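PDB 3RJX: endoglucanase FnCel5A from Fervidobacterium nodosum, which probably hydrolyses internal beta-1,4-glucosidic bonds of cellulose. Local coordinates for residues G259-Y264 / F288-W293; H22-G27 / D56-P61; N180-S185 / S201-E206. All coordinates share one frame; numbering follows the deposited sequence.

All three contacts belong to one eight-stranded beta/alpha barrel, but they differ in depth. Interactions 1 and 2 are buried and touch each other, because strands 289-292 and 22-25 are neighbours where the barrel closes; their centres lie about 9 Å apart. Interaction 2 is the more regular, with backbone bonds between parallel strands and an N25-R59 pair inside. Interaction 1 has one backbone bond and relies more on aromatic packing. Interaction 3 is partly exposed: a turn leans on strand 198-204, helped by a bridging water. Interactions 1 and 3 meet through E260 and Y205, while R59 of interaction 2 reaches E260, so the three converge around one carboxylate.

Interaction 1 (G259-Y264 / F288-W293); sequences GEFGAY and FSLAYW
Y292 presents its ring edge to one face of F261, a T-shaped pair with centroids 5.4 Å apart and planes at 84°. A291 O lies at the edge of the F261 ring, while L290 CD1 comes in obliquely, 3.5 Å from F261 CE1. Over one face of Y292 sits F261 O, 3.2 Å from Y292 CD1; the same oxygen takes W293 N in a nearly straight bond of 2.8 Å, the donor standing above the carbonyl plane. The E260 carboxylate lies alongside the W293 indole, planes 25° apart, with OE1 over one face toward the rim. A first torsion of 80° tucks F261 CG over its own backbone and brings the ring to strand 289-292. An alanine at F261 is likely to open a gap beside L290 and rob the Y292 edge of its aromatic face. Y292 OH is hydrogen-bonded to F299 O and also to a water that accepts from A263 N. E260 OE1 is hydrogen-bonded to Y205 OH, and OE2 is salt-bridged to R59. Helix 269-285 connects strand 256-261 to strand 289-292, a beta-alpha-beta unit of the barrel, and F261 packs outward onto T276 and V279 of that helix.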
loop_
_atom_site.group_PDB
_atom_site.type_symbol
_atom_site.label_atom_id
_atom_site.label_comp_id
_atom_site.label_asym_id
_atom_site.label_seq_id
_atom_site.Cartn_x
_atom_site.Cartn_y
_atom_site.Cartn_z
ATOM N N GLY A 259 -1.461 -2.970 -4.020
ATOM C CA GLY A 259 -0.652 -2.152 -3.146
ATOM C C GLY A 259 0.215 -2.958 -2.224
ATOM O O GLY A 259 1.129 -2.412 -1.632
ATOM N N GLU A 260 -0.105 -4.241 -2.059
ATOM C CA GLU A 260 0.671 -5.135 -1.212
ATOM C C GLU A 260 0.516 -6.544 -1.743
ATOM O O GLU A 260 -0.588 -6.981 -2.134
ATOM C CB GLU A 260 0.217 -5.146 0.268
ATOM C CG GLU A 260 0.080 -3.805 0.935
ATOM C CD GLU A 260 -0.394 -3.897 2.377
ATOM O OE1 GLU A 260 -0.602 -5.000 2.864
ATOM O OE2 GLU A 260 -0.541 -2.856 3.048
ATOM N N PHE A 261 1.638 -7.248 -1.745
ATOM C CA PHE A 261 1.653 -8.681 -1.939
ATOM C C PHE A 261 2.985 -9.186 -1.366
ATOM O O PHE A 261 4.009 -8.517 -1.462
ATOM C CB PHE A 261 1.401 -9.032 -3.426
ATOM C CG PHE A 261 2.616 -8.890 -4.343
ATOM C CD1 PHE A 261 3.102 -7.654 -4.728
ATOM C CD2 PHE A 261 3.255 -10.021 -4.846
ATOM C CE1 PHE A 261 4.207 -7.561 -5.588
ATOM C CE2 PHE A 261 4.329 -9.919 -5.704
ATOM C CZ PHE A 261 4.813 -8.699 -6.062
ATOM N N GLY A 262 2.955 -10.326 -0.708
ATOM C CA GLY A 262 4.148 -10.916 -0.103
ATOM C C GLY A 262 3.786 -12.200 0.648
ATOM O O GLY A 262 2.639 -12.367 1.123
ATOM N N ALA A 263 4.755 -13.113 0.755
ATOM C CA ALA A 263 4.586 -14.242 1.651
ATOM C C ALA A 263 5.583 -14.145 2.801
ATOM O O ALA A 263 6.749 -13.792 2.604
ATOM C CB ALA A 263 4.698 -15.534 0.905
ATOM N N TYR A 264 5.094 -14.426 4.003
ATOM C CA TYR A 264 5.861 -14.321 5.267
ATOM C C TYR A 264 7.034 -15.324 5.367
ATOM O O TYR A 264 6.909 -16.449 4.916
ATOM C CB TYR A 264 4.897 -14.509 6.448
ATOM C CG TYR A 264 5.482 -14.335 7.811
ATOM C CD1 TYR A 264 6.177 -13.167 8.158
ATOM C CD2 TYR A 264 5.291 -15.314 8.797
ATOM C CE1 TYR A 264 6.693 -13.000 9.429
ATOM C CE2 TYR A 264 5.810 -15.144 10.095
ATOM C CZ TYR A 264 6.515 -14.002 10.383
ATOM O OH TYR A 264 7.011 -13.837 11.634
ATOM N N PHE A 288 -1.985 -4.080 -13.885
ATOM C CA PHE A 288 -1.956 -3.543 -12.536
ATOM C C PHE A 288 -0.542 -3.067 -12.224
ATOM O O PHE A 288 0.436 -3.785 -12.473
ATOM C CB PHE A 288 -2.289 -4.630 -11.504
ATOM C CG PHE A 288 -3.634 -5.236 -11.652
ATOM C CD1 PHE A 288 -4.615 -4.658 -12.466
ATOM C CD2 PHE A 288 -3.942 -6.414 -10.960
ATOM C CE1 PHE A 288 -5.892 -5.260 -12.594
ATOM C CE2 PHE A 288 -5.222 -7.012 -11.073
ATOM C CZ PHE A 288 -6.180 -6.434 -11.890
ATOM N N SER A 289 -0.406 -1.886 -11.621
ATOM C CA SER A 289 0.894 -1.513 -11.030
ATOM C C SER A 289 0.965 -2.337 -9.754
ATOM O O SER A 289 -0.036 -2.890 -9.343
ATOM C CB SER A 289 0.932 -0.038 -10.720
ATOM O OG SER A 289 -0.058 0.267 -9.761
ATOM N N LEU A 290 2.126 -2.443 -9.129
ATOM C CA LEU A 290 2.270 -3.316 -7.958
ATOM C C LEU A 290 3.358 -2.840 -6.988
ATOM O O LEU A 290 4.274 -2.093 -7.363
ATOM C CB LEU A 290 2.529 -4.772 -8.381
ATOM C CG LEU A 290 3.692 -5.215 -9.267
ATOM C CD1 LEU A 290 3.977 -6.666 -8.916
ATOM C CD2 LEU A 290 3.430 -5.090 -10.774
ATOM N N ALA A 291 3.254 -3.288 -5.743
ATOM C CA ALA A 291 4.198 -2.895 -4.729
ATOM C C ALA A 291 4.266 -4.038 -3.728
ATOM O O ALA A 291 3.236 -4.482 -3.202
ATOM C CB ALA A 291 3.786 -1.607 -4.067
ATOM N N TYR A 292 5.496 -4.516 -3.506
ATOM C CA TYR A 292 5.738 -5.723 -2.738
ATOM C C TYR A 292 5.765 -5.359 -1.264
ATOM O O TYR A 292 6.295 -4.311 -0.866
ATOM C CB TYR A 292 7.054 -6.419 -3.210
ATOM C CG TYR A 292 7.421 -7.630 -2.382
ATOM C CD1 TYR A 292 6.965 -8.924 -2.732
ATOM C CD2 TYR A 292 8.193 -7.482 -1.228
ATOM C CE1 TYR A 292 7.273 -10.045 -1.918
ATOM C CE2 TYR A 292 8.506 -8.586 -0.418
ATOM C CZ TYR A 292 8.049 -9.834 -0.754
ATOM O OH TYR A 292 8.379 -10.858 0.072
ATOM N N TRP A 293 5.177 -6.222 -0.458
ATOM C CA TRP A 293 5.156 -6.051 0.972
ATOM C C TRP A 293 6.131 -7.071 1.555
ATOM O O TRP A 293 5.782 -8.266 1.619
ATOM C CB TRP A 293 3.752 -6.339 1.493
ATOM C CG TRP A 293 3.755 -6.221 2.969
ATOM C CD1 TRP A 293 4.003 -7.227 3.878
ATOM C CD2 TRP A 293 3.583 -5.018 3.738
ATOM N NE1 TRP A 293 3.970 -6.727 5.164
ATOM C CE2 TRP A 293 3.731 -5.374 5.112
ATOM C CE3 TRP A 293 3.330 -3.677 3.406
ATOM C CZ2 TRP A 293 3.631 -4.439 6.147
ATOM C CZ3 TRP A 293 3.229 -2.737 4.433
ATOM C CH2 TRP A 293 3.370 -3.125 5.791
HETATM O O HOH W 1 7.061 -13.279 -0.878
#

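Interaction 2 (H22-G27 / D56-P61); sequences HGINMG and DSVRIP
S57 OG, hydrogen-bonded to I20 O, fits against G23, which has no side chain and lets it come within 3.2 Å of CA. On the opposite side of the sheet V58 CG2 is the bump: it touches I24 O and rests 4.0 Å from M26 CB. N25 and R59 run side by side on the same face as S57. N25 OD1 settles into the concave flank of the arginine, 3.2 Å from CG, and is gripped by NH1 at 2.9 Å. The donor keeps its partner in the guanidinium plane, although amide and guanidinium stand 78° apart. R59 is extended as far as NE; the turn at chi4, R59 -84°, then brings NH1 back to OD1. At the other end D56 OD2 uses its anti lone pair for H22 N, while D56 N returns a bond to H22 O. Between the parallel strands I24 N bonds S57 O, R59 N bonds I24 O, and M26 N bonds R59 O. R59 NE forms a salt bridge with E140 and NH1 another with E260. This is the first beta-alpha-beta unit of a TIM barrel, strand 22-25, helix 45-53 and strand 57-60, with the arginine near the carboxyl end of its second strand, consistent with the active-site arginine of family 5 enzymes.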
loop_
_atom_site.group_PDB
_atom_site.type_symbol
_atom_site.label_atom_id
_atom_site.label_comp_id
_atom_site.label_asym_id
_atom_site.label_seq_id
_atom_site.Cartn_x
_atom_site.Cartn_y
_atom_site.Cartn_z
ATOM N N HIS A 22 6.755 -1.220 -10.736
ATOM C CA HIS A 22 7.004 -2.226 -9.740
ATOM C C HIS A 22 7.562 -1.483 -8.542
ATOM O O HIS A 22 8.668 -0.924 -8.610
ATOM C CB HIS A 22 8.016 -3.246 -10.263
ATOM C CG HIS A 22 7.499 -4.095 -11.385
ATOM N ND1 HIS A 22 7.320 -3.611 -12.665
ATOM C CD2 HIS A 22 7.159 -5.406 -11.430
ATOM C CE1 HIS A 22 6.877 -4.584 -13.446
ATOM N NE2 HIS A 22 6.776 -5.685 -12.723
ATOM N N GLY A 23 6.799 -1.462 -7.448
ATOM C CA GLY A 23 7.201 -0.711 -6.252
ATOM C C GLY A 23 7.497 -1.608 -5.072
ATOM O O GLY A 23 7.393 -2.827 -5.163
ATOM N N ILE A 24 7.840 -0.987 -3.951
ATOM C CA ILE A 24 8.076 -1.705 -2.699
ATOM C C ILE A 24 7.467 -0.955 -1.536
ATOM O O ILE A 24 7.497 0.269 -1.471
ATOM C CB ILE A 24 9.619 -1.980 -2.435
ATOM C CG1 ILE A 24 9.828 -3.044 -1.332
ATOM C CG2 ILE A 24 10.438 -0.649 -2.127
ATOM C CD1 ILE A 24 11.115 -3.861 -1.445
ATOM N N ASN A 25 6.925 -1.683 -0.581
ATOM C CA ASN A 25 6.494 -1.043 0.667
ATOM C C ASN A 25 7.638 -0.809 1.667
ATOM O O ASN A 25 8.468 -1.674 1.870
ATOM C CB ASN A 25 5.449 -1.929 1.311
ATOM C CG ASN A 25 4.085 -1.764 0.670
ATOM O OD1 ASN A 25 3.312 -0.879 1.050
ATOM N ND2 ASN A 25 3.753 -2.654 -0.268
ATOM N N MET A 26 7.650 0.347 2.316
ATOM C CA MET A 26 8.609 0.643 3.402
ATOM C C MET A 26 8.024 0.248 4.764
ATOM O O MET A 26 7.699 1.089 5.591
ATOM C CB MET A 26 8.930 2.129 3.388
ATOM C CG MET A 26 10.197 2.519 4.137
ATOM S SD MET A 26 11.667 1.618 3.572
ATOM C CE MET A 26 12.080 0.949 5.203
ATOM N N GLY A 27 7.865 -1.041 4.984
ATOM C CA GLY A 27 7.010 -1.523 6.048
ATOM C C GLY A 27 7.613 -1.557 7.437
ATOM O O GLY A 27 8.860 -1.582 7.584
ATOM N N ASP A 56 10.504 1.198 -9.140
ATOM C CA ASP A 56 10.036 2.487 -9.643
ATOM C C ASP A 56 9.501 3.397 -8.519
ATOM O O ASP A 56 9.534 4.602 -8.630
ATOM C CB ASP A 56 8.959 2.285 -10.724
ATOM C CG ASP A 56 9.449 1.451 -11.915
ATOM O OD1 ASP A 56 10.412 1.885 -12.603
ATOM O OD2 ASP A 56 8.855 0.368 -12.188
ATOM N N SER A 57 9.023 2.815 -7.427
ATOM C CA SER A 57 8.225 3.561 -6.452
ATOM C C SER A 57 8.340 2.922 -5.084
ATOM O O SER A 57 8.685 1.714 -4.955
ATOM C CB SER A 57 6.737 3.577 -6.868
ATOM O OG SER A 57 6.251 2.263 -7.135
ATOM N N VAL A 58 8.035 3.725 -4.074
ATOM C CA VAL A 58 7.998 3.230 -2.708
ATOM C C VAL A 58 6.680 3.653 -2.087
ATOM O O VAL A 58 6.197 4.783 -2.304
ATOM C CB VAL A 58 9.203 3.760 -1.864
ATOM C CG1 VAL A 58 9.140 5.308 -1.720
ATOM C CG2 VAL A 58 9.259 3.077 -0.506
ATOM N N ARG A 59 6.089 2.751 -1.325
ATOM C CA ARG A 59 4.828 3.052 -0.664
ATOM C C ARG A 59 5.109 3.157 0.838
ATOM O O ARG A 59 5.725 2.266 1.416
ATOM C CB ARG A 59 3.770 1.968 -0.989
ATOM C CG ARG A 59 2.510 2.034 -0.103
ATOM C CD ARG A 59 1.371 1.226 -0.701
ATOM N NE ARG A 59 0.107 1.437 0.025
ATOM C CZ ARG A 59 -0.261 0.796 1.124
ATOM N NH1 ARG A 59 0.538 -0.157 1.635
ATOM N NH2 ARG A 59 -1.441 1.091 1.705
ATOM N N ILE A 60 4.697 4.248 1.464
ATOM C CA ILE A 60 5.094 4.523 2.848
ATOM C C ILE A 60 3.905 4.585 3.818
ATOM O O ILE A 60 3.235 5.636 3.884
ATOM C CB ILE A 60 5.900 5.837 2.934
ATOM C CG1 ILE A 60 7.072 5.852 1.919
ATOM C CG2 ILE A 60 6.433 6.055 4.357
ATOM C CD1 ILE A 60 7.824 7.201 1.922
ATOM N N PRO A 61 3.642 3.473 4.563
ATOM C CA PRO A 61 2.743 3.419 5.708
ATOM C C PRO A 61 3.136 4.442 6.785
ATOM O O PRO A 61 4.310 4.504 7.176
ATOM C CB PRO A 61 2.953 2.010 6.232
ATOM C CG PRO A 61 3.221 1.196 4.999
ATOM C CD PRO A 61 4.107 2.120 4.186
HETATM O O HOH W 2 6.791 3.537 6.980
#

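Interaction 3 (N180-S185 / S201-E206); sequences NWSNYS and SFHYYE
S182 O accepts H203 N at 3.0 Å, almost linear at 172°, the one direct hydrogen bond between the type I' turn N180-N183 and barrel strand 198-204. The turn belongs to the loop that follows strand 174-177 in the TIM barrel. The same carbonyl oxygen rests against F202 CB, and S182 CB sits over one face of the H203 imidazole, 4.2 Å from its centroid and 18° off the normal: a CH-pi contact offset toward the rim.

Beyond the turn, Y184 lays CB on F202 CD1 at 3.7 Å. The first torsion of Y184, 83°, carries its ring on toward Y204, whose edge meets Y184 CD2. The backbones part here, and a water fills in, accepting from Y184 N and donating to H203 O at 2.6 Å. N183 ND2 and E206 OE2 approach across one another but stay 3.7 Å apart, a polar neighbourhood rather than a bond.

A second shell fixes these groups. S182 OG is tied to V178 O, and H203 ND1 to E144 OE2, a glutamate in the sequence NEP that probably corresponds to the acid/base of family 5 glycosidases; H203 thus links the turn to the likely active site. From helix 232-251, H241 stacks on Y184 and bonds Y204 OH, while V245 packs against both Y184 and F202.

An Asx turn shapes the start of the 3-10 segment at Y184: N183 OD1 takes S185 N from above its carbonyl plane and also accepts S185 OG at 2.8 Å.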
loop_
_atom_site.group_PDB
_atom_site.type_symbol
_atom_site.label_atom_id
_atom_site.label_comp_id
_atom_site.label_asym_id
_atom_site.label_seq_id
_atom_site.Cartn_x
_atom_site.Cartn_y
_atom_site.Cartn_z
ATOM N N ASN A 180 -12.954 -4.054 3.412
ATOM C CA ASN A 180 -12.697 -5.383 3.955
ATOM C C ASN A 180 -11.261 -5.884 3.832
ATOM O O ASN A 180 -11.022 -6.965 3.254
ATOM C CB ASN A 180 -13.664 -6.401 3.393
ATOM C CG ASN A 180 -14.729 -6.733 4.366
ATOM O OD1 ASN A 180 -14.607 -7.689 5.141
ATOM N ND2 ASN A 180 -15.772 -5.896 4.411
ATOM N N TRP A 181 -10.322 -5.105 4.396
ATOM C CA TRP A 181 -8.877 -5.405 4.322
ATOM C C TRP A 181 -8.317 -5.259 2.894
ATOM O O TRP A 181 -7.238 -5.725 2.601
ATOM C CB TRP A 181 -8.584 -6.824 4.891
ATOM C CG TRP A 181 -9.117 -7.002 6.281
ATOM C CD1 TRP A 181 -10.203 -7.736 6.657
ATOM C CD2 TRP A 181 -8.589 -6.412 7.478
ATOM N NE1 TRP A 181 -10.393 -7.632 8.008
ATOM C CE2 TRP A 181 -9.420 -6.826 8.541
ATOM C CE3 TRP A 181 -7.495 -5.568 7.749
ATOM C CZ2 TRP A 181 -9.204 -6.428 9.863
ATOM C CZ3 TRP A 181 -7.275 -5.156 9.077
ATOM C CH2 TRP A 181 -8.130 -5.595 10.120
ATOM N N SER A 182 -9.066 -4.620 2.010
ATOM C CA SER A 182 -8.692 -4.505 0.590
ATOM C C SER A 182 -8.617 -5.854 -0.114
ATOM O O SER A 182 -7.894 -6.024 -1.113
ATOM C CB SER A 182 -7.411 -3.677 0.373
ATOM O OG SER A 182 -7.568 -2.360 0.895
ATOM N N ASN A 183 -9.401 -6.813 0.375
ATOM C CA ASN A 183 -9.375 -8.131 -0.203
ATOM C C ASN A 183 -9.855 -7.996 -1.646
ATOM O O ASN A 183 -10.751 -7.167 -1.909
ATOM C CB ASN A 183 -10.299 -9.011 0.588
ATOM C CG ASN A 183 -10.305 -10.439 0.099
ATOM O OD1 ASN A 183 -11.164 -10.843 -0.702
ATOM N ND2 ASN A 183 -9.352 -11.224 0.594
ATOM N N TYR A 184 -9.261 -8.753 -2.578
ATOM C CA TYR A 184 -9.691 -8.717 -3.991
ATOM C C TYR A 184 -11.221 -8.827 -4.174
ATOM O O TYR A 184 -11.755 -8.172 -5.045
ATOM C CB TYR A 184 -9.006 -9.791 -4.866
ATOM C CG TYR A 184 -9.700 -11.104 -4.738
ATOM C CD1 TYR A 184 -10.680 -11.487 -5.644
ATOM C CD2 TYR A 184 -9.426 -11.936 -3.643
ATOM C CE1 TYR A 184 -11.369 -12.697 -5.476
ATOM C CE2 TYR A 184 -10.070 -13.131 -3.469
ATOM C CZ TYR A 184 -11.056 -13.519 -4.381
ATOM O OH TYR A 184 -11.728 -14.723 -4.169
ATOM N N SER A 185 -11.932 -9.650 -3.401
ATOM C CA SER A 185 -13.351 -9.865 -3.740
ATOM C C SER A 185 -14.282 -8.749 -3.303
ATOM O O SER A 185 -15.485 -8.842 -3.535
ATOM C CB SER A 185 -13.886 -11.215 -3.229
ATOM O OG SER A 185 -13.711 -11.350 -1.824
ATOM N N SER A 201 -7.010 0.479 -5.226
ATOM C CA SER A 201 -6.005 -0.443 -4.732
ATOM C C SER A 201 -6.598 -1.589 -3.965
ATOM O O SER A 201 -7.470 -1.391 -3.092
ATOM C CB SER A 201 -5.023 0.283 -3.809
ATOM O OG SER A 201 -3.878 -0.520 -3.605
ATOM N N PHE A 202 -6.109 -2.786 -4.300
ATOM C CA PHE A 202 -6.326 -3.974 -3.501
ATOM C C PHE A 202 -5.010 -4.600 -3.078
ATOM O O PHE A 202 -3.944 -4.260 -3.608
ATOM C CB PHE A 202 -7.214 -4.961 -4.235
ATOM C CG PHE A 202 -6.522 -5.797 -5.303
ATOM C CD1 PHE A 202 -6.364 -7.174 -5.116
ATOM C CD2 PHE A 202 -6.104 -5.231 -6.516
ATOM C CE1 PHE A 202 -5.776 -7.988 -6.103
ATOM C CE2 PHE A 202 -5.514 -6.030 -7.523
ATOM C CZ PHE A 202 -5.353 -7.416 -7.315
ATOM N N HIS A 203 -5.079 -5.502 -2.114
ATOM C CA HIS A 203 -3.924 -6.210 -1.641
ATOM C C HIS A 203 -4.159 -7.685 -1.815
ATOM O O HIS A 203 -5.282 -8.196 -1.617
ATOM C CB HIS A 203 -3.652 -5.897 -0.164
ATOM C CG HIS A 203 -3.421 -4.450 0.104
ATOM N ND1 HIS A 203 -3.565 -3.902 1.353
ATOM C CD2 HIS A 203 -3.073 -3.435 -0.721
ATOM C CE1 HIS A 203 -3.302 -2.605 1.291
ATOM N NE2 HIS A 203 -3.002 -2.296 0.040
ATOM N N TYR A 204 -3.109 -8.386 -2.235
ATOM C CA TYR A 204 -3.277 -9.791 -2.480
ATOM C C TYR A 204 -2.411 -10.598 -1.524
ATOM O O TYR A 204 -1.198 -10.422 -1.499
ATOM C CB TYR A 204 -3.007 -10.141 -3.944
ATOM C CG TYR A 204 -3.548 -11.501 -4.353
ATOM C CD1 TYR A 204 -4.899 -11.777 -4.295
ATOM C CD2 TYR A 204 -2.700 -12.517 -4.803
ATOM C CE1 TYR A 204 -5.408 -13.024 -4.668
ATOM C CE2 TYR A 204 -3.214 -13.771 -5.176
ATOM C CZ TYR A 204 -4.569 -13.989 -5.107
ATOM O OH TYR A 204 -5.107 -15.200 -5.461
ATOM N N TYR A 205 -3.052 -11.455 -0.731
ATOM C CA TYR A 205 -2.324 -12.453 0.045
ATOM C C TYR A 205 -2.951 -13.868 0.048
ATOM O O TYR A 205 -2.740 -14.592 0.990
ATOM C CB TYR A 205 -2.174 -12.001 1.502
ATOM C CG TYR A 205 -1.441 -10.700 1.766
ATOM C CD1 TYR A 205 -0.046 -10.658 1.800
ATOM C CD2 TYR A 205 -2.146 -9.544 2.090
ATOM C CE1 TYR A 205 0.657 -9.475 2.094
ATOM C CE2 TYR A 205 -1.466 -8.354 2.395
ATOM C CZ TYR A 205 -0.064 -8.334 2.394
ATOM O OH TYR A 205 0.602 -7.163 2.680
ATOM N N GLU A 206 -3.711 -14.258 -0.975
ATOM C CA GLU A 206 -4.215 -15.633 -1.093
ATOM C C GLU A 206 -3.167 -16.595 -1.718
ATOM O O GLU A 206 -2.372 -16.178 -2.567
ATOM C CB GLU A 206 -5.508 -15.670 -1.913
ATOM C CG GLU A 206 -6.703 -14.852 -1.346
ATOM C CD GLU A 206 -6.868 -15.041 0.168
ATOM O OE1 GLU A 206 -6.964 -16.215 0.642
ATOM O OE2 GLU A 206 -6.874 -14.017 0.884
HETATM O O HOH W 3 -7.049 -10.100 -1.966
#